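Local coordinates for flagellar hook-associated protein 2 (Helicobacter pylori, PDB 6IWY) that caps the tip of the growing flagellar filament, promoting polymerization of flagellin there and preventing exported monomers from leaking away, at residues Y72-K77 with T90-G95. Residues are numbered along the deposited sequence; the frame is centred on the assembly and turned at random.
Sequences YAVNIK and TDATNG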
loop_
_atom_site.group_PDB
_atom_site.type_symbol
_atom_site.label_atom_id
_atom_site.label_comp_id
_atom_site.label_asym_id
_atom_site.label_seq_id
_atom_site.Cartn_x
_atom_site.Cartn_y
_atom_site.Cartn_z
ATOM N N TYR A 72 4.963 -0.996 -5.378
ATOM C CA TYR A 72 4.649 -1.597 -6.661
ATOM C C TYR A 72 3.289 -1.119 -7.142
ATOM O O TYR A 72 2.376 -0.923 -6.362
ATOM C CB TYR A 72 4.631 -3.117 -6.596
ATOM C CG TYR A 72 5.908 -3.786 -6.125
ATOM C CD1 TYR A 72 6.838 -4.277 -7.034
ATOM C CD2 TYR A 72 6.157 -3.967 -4.768
ATOM C CE1 TYR A 72 7.979 -4.901 -6.598
ATOM C CE2 TYR A 72 7.290 -4.571 -4.327
ATOM C CZ TYR A 72 8.190 -5.045 -5.235
ATOM O OH TYR A 72 9.327 -5.665 -4.776
ATOM N N ALA A 73 3.171 -0.928 -8.440
ATOM C CA ALA A 73 1.911 -0.645 -9.087
ATOM C C ALA A 73 1.737 -1.706 -10.211
ATOM O O ALA A 73 2.434 -1.662 -11.239
ATOM C CB ALA A 73 1.931 0.781 -9.653
ATOM N N VAL A 74 0.850 -2.662 -9.980
ATOM C CA VAL A 74 0.508 -3.681 -10.946
ATOM C C VAL A 74 -0.610 -3.113 -11.819
ATOM O O VAL A 74 -1.622 -2.628 -11.310
ATOM C CB VAL A 74 -0.036 -4.946 -10.265
ATOM C CG1 VAL A 74 0.149 -6.174 -11.147
ATOM C CG2 VAL A 74 0.622 -5.147 -8.893
ATOM N N ASN A 75 -0.408 -3.120 -13.133
ATOM C CA ASN A 75 -1.418 -2.609 -14.046
ATOM C C ASN A 75 -2.397 -3.712 -14.267
ATOM O O ASN A 75 -2.011 -4.869 -14.361
ATOM C CB ASN A 75 -0.803 -2.230 -15.360
ATOM C CG ASN A 75 0.300 -1.220 -15.205
ATOM O OD1 ASN A 75 1.413 -1.433 -15.684
ATOM N ND2 ASN A 75 0.005 -0.105 -14.551
ATOM N N ILE A 76 -3.674 -3.377 -14.330
ATOM C CA ILE A 76 -4.697 -4.375 -14.587
ATOM C C ILE A 76 -5.538 -3.879 -15.764
ATOM O O ILE A 76 -5.917 -2.699 -15.805
ATOM C CB ILE A 76 -5.515 -4.573 -13.340
ATOM C CG1 ILE A 76 -4.583 -4.992 -12.185
ATOM C CG2 ILE A 76 -6.604 -5.575 -13.596
ATOM C CD1 ILE A 76 -5.237 -5.816 -11.124
ATOM N N LYS A 77 -5.791 -4.736 -16.747
ATOM C CA LYS A 77 -6.470 -4.271 -17.957
ATOM C C LYS A 77 -7.944 -4.672 -17.924
ATOM O O LYS A 77 -8.301 -5.656 -17.321
ATOM C CB LYS A 77 -5.792 -4.816 -19.236
ATOM C CG LYS A 77 -4.310 -4.502 -19.374
ATOM C CD LYS A 77 -4.074 -3.010 -19.544
ATOM C CE LYS A 77 -2.621 -2.611 -19.371
ATOM N NZ LYS A 77 -2.515 -1.138 -19.365
ATOM N N THR A 90 2.579 -11.683 -9.661
ATOM C CA THR A 90 3.853 -12.392 -9.718
ATOM C C THR A 90 4.875 -11.774 -10.705
ATOM O O THR A 90 6.083 -11.633 -10.388
ATOM C CB THR A 90 3.610 -13.828 -10.164
ATOM O OG1 THR A 90 2.619 -14.430 -9.302
ATOM C CG2 THR A 90 4.908 -14.619 -10.157
ATOM N N ASP A 91 4.396 -11.409 -11.894
ATOM C CA ASP A 91 5.267 -10.810 -12.926
ATOM C C ASP A 91 5.694 -9.362 -12.591
ATOM O O ASP A 91 6.824 -8.978 -12.837
ATOM C CB ASP A 91 4.582 -10.836 -14.308
ATOM C CG ASP A 91 4.517 -12.264 -14.950
ATOM O OD1 ASP A 91 5.112 -13.285 -14.462
ATOM O OD2 ASP A 91 3.872 -12.352 -16.017
ATOM N N ALA A 92 4.790 -8.551 -12.050
ATOM C CA ALA A 92 5.172 -7.212 -11.609
ATOM C C ALA A 92 6.336 -7.239 -10.606
ATOM O O ALA A 92 7.233 -6.406 -10.683
ATOM C CB ALA A 92 3.984 -6.465 -10.998
ATOM N N THR A 93 6.302 -8.198 -9.679
ATOM C CA THR A 93 7.216 -8.243 -8.540
ATOM C C THR A 93 8.435 -9.144 -8.738
ATOM O O THR A 93 9.258 -9.266 -7.832
ATOM C CB THR A 93 6.468 -8.793 -7.306
ATOM O OG1 THR A 93 5.913 -10.083 -7.628
ATOM C CG2 THR A 93 5.362 -7.839 -6.837
ATOM N N ASN A 94 8.554 -9.793 -9.901
ATOM C CA ASN A 94 9.637 -10.777 -10.145
ATOM C C ASN A 94 9.560 -11.974 -9.194
ATOM O O ASN A 94 10.587 -12.552 -8.822
ATOM C CB ASN A 94 11.013 -10.130 -9.995
ATOM C CG ASN A 94 11.634 -9.781 -11.311
ATOM O OD1 ASN A 94 11.627 -8.609 -11.719
ATOM N ND2 ASN A 94 12.206 -10.788 -11.986
ATOM N N GLY A 95 8.359 -12.344 -8.786
ATOM C CA GLY A 95 8.226 -13.488 -7.917
ATOM C C GLY A 95 8.472 -13.224 -6.430
ATOM O O GLY A 95 8.495 -14.169 -5.637
#
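The C-terminal end of helix 82-92, closed by a Schellman motif, packs against strand 70-76, an outermost strand of a three-stranded antiparallel sheet in this fragment of the cap protein. Two contacts join them, a CH-pi contact of Thr93 with Tyr72 and an apolar one of Ala92 with Val74, and the 181 Å² buried between the segments marks a small interface. In the first pair the methyl CG2 of Thr93 lies over one face of the Tyr72 ring, 4.0 Å from the ring centroid and 16° off the normal, which meets the geometry of a CH-pi contact. The methyl is displaced toward the rim, 3.9 Å from both CD1 and CE1 of Tyr72, and the two side chains cross at about a right angle. The chi1 of Thr93, 56°, explains the division of labour: CG2 sits beside the backbone N and meets the ring, while OG1 is hydrogen-bonded to the carbonyl O of Val97, at the start of strand 97-103, with that of Ile89 in the last helical turn also a partner. In the second pair Ala92 CB, directed at the strand, touches Val74 CG1 at 3.8 Å; Val74 CG2 is slightly farther from the same methyl, at 4.2 Å. Evidence for the Schellman motif is the positive phi of Asn94, 62°, together with the bond from Gly95 N to Thr90 O, 2.9 Å. Within the sheet, strand 70-76 is hydrogen-bonded to strand 61-67. The side chains of Val74 and Thr93 both touch Phe65 of strand 61-67, so the helix end rests on both strands of this hairpin.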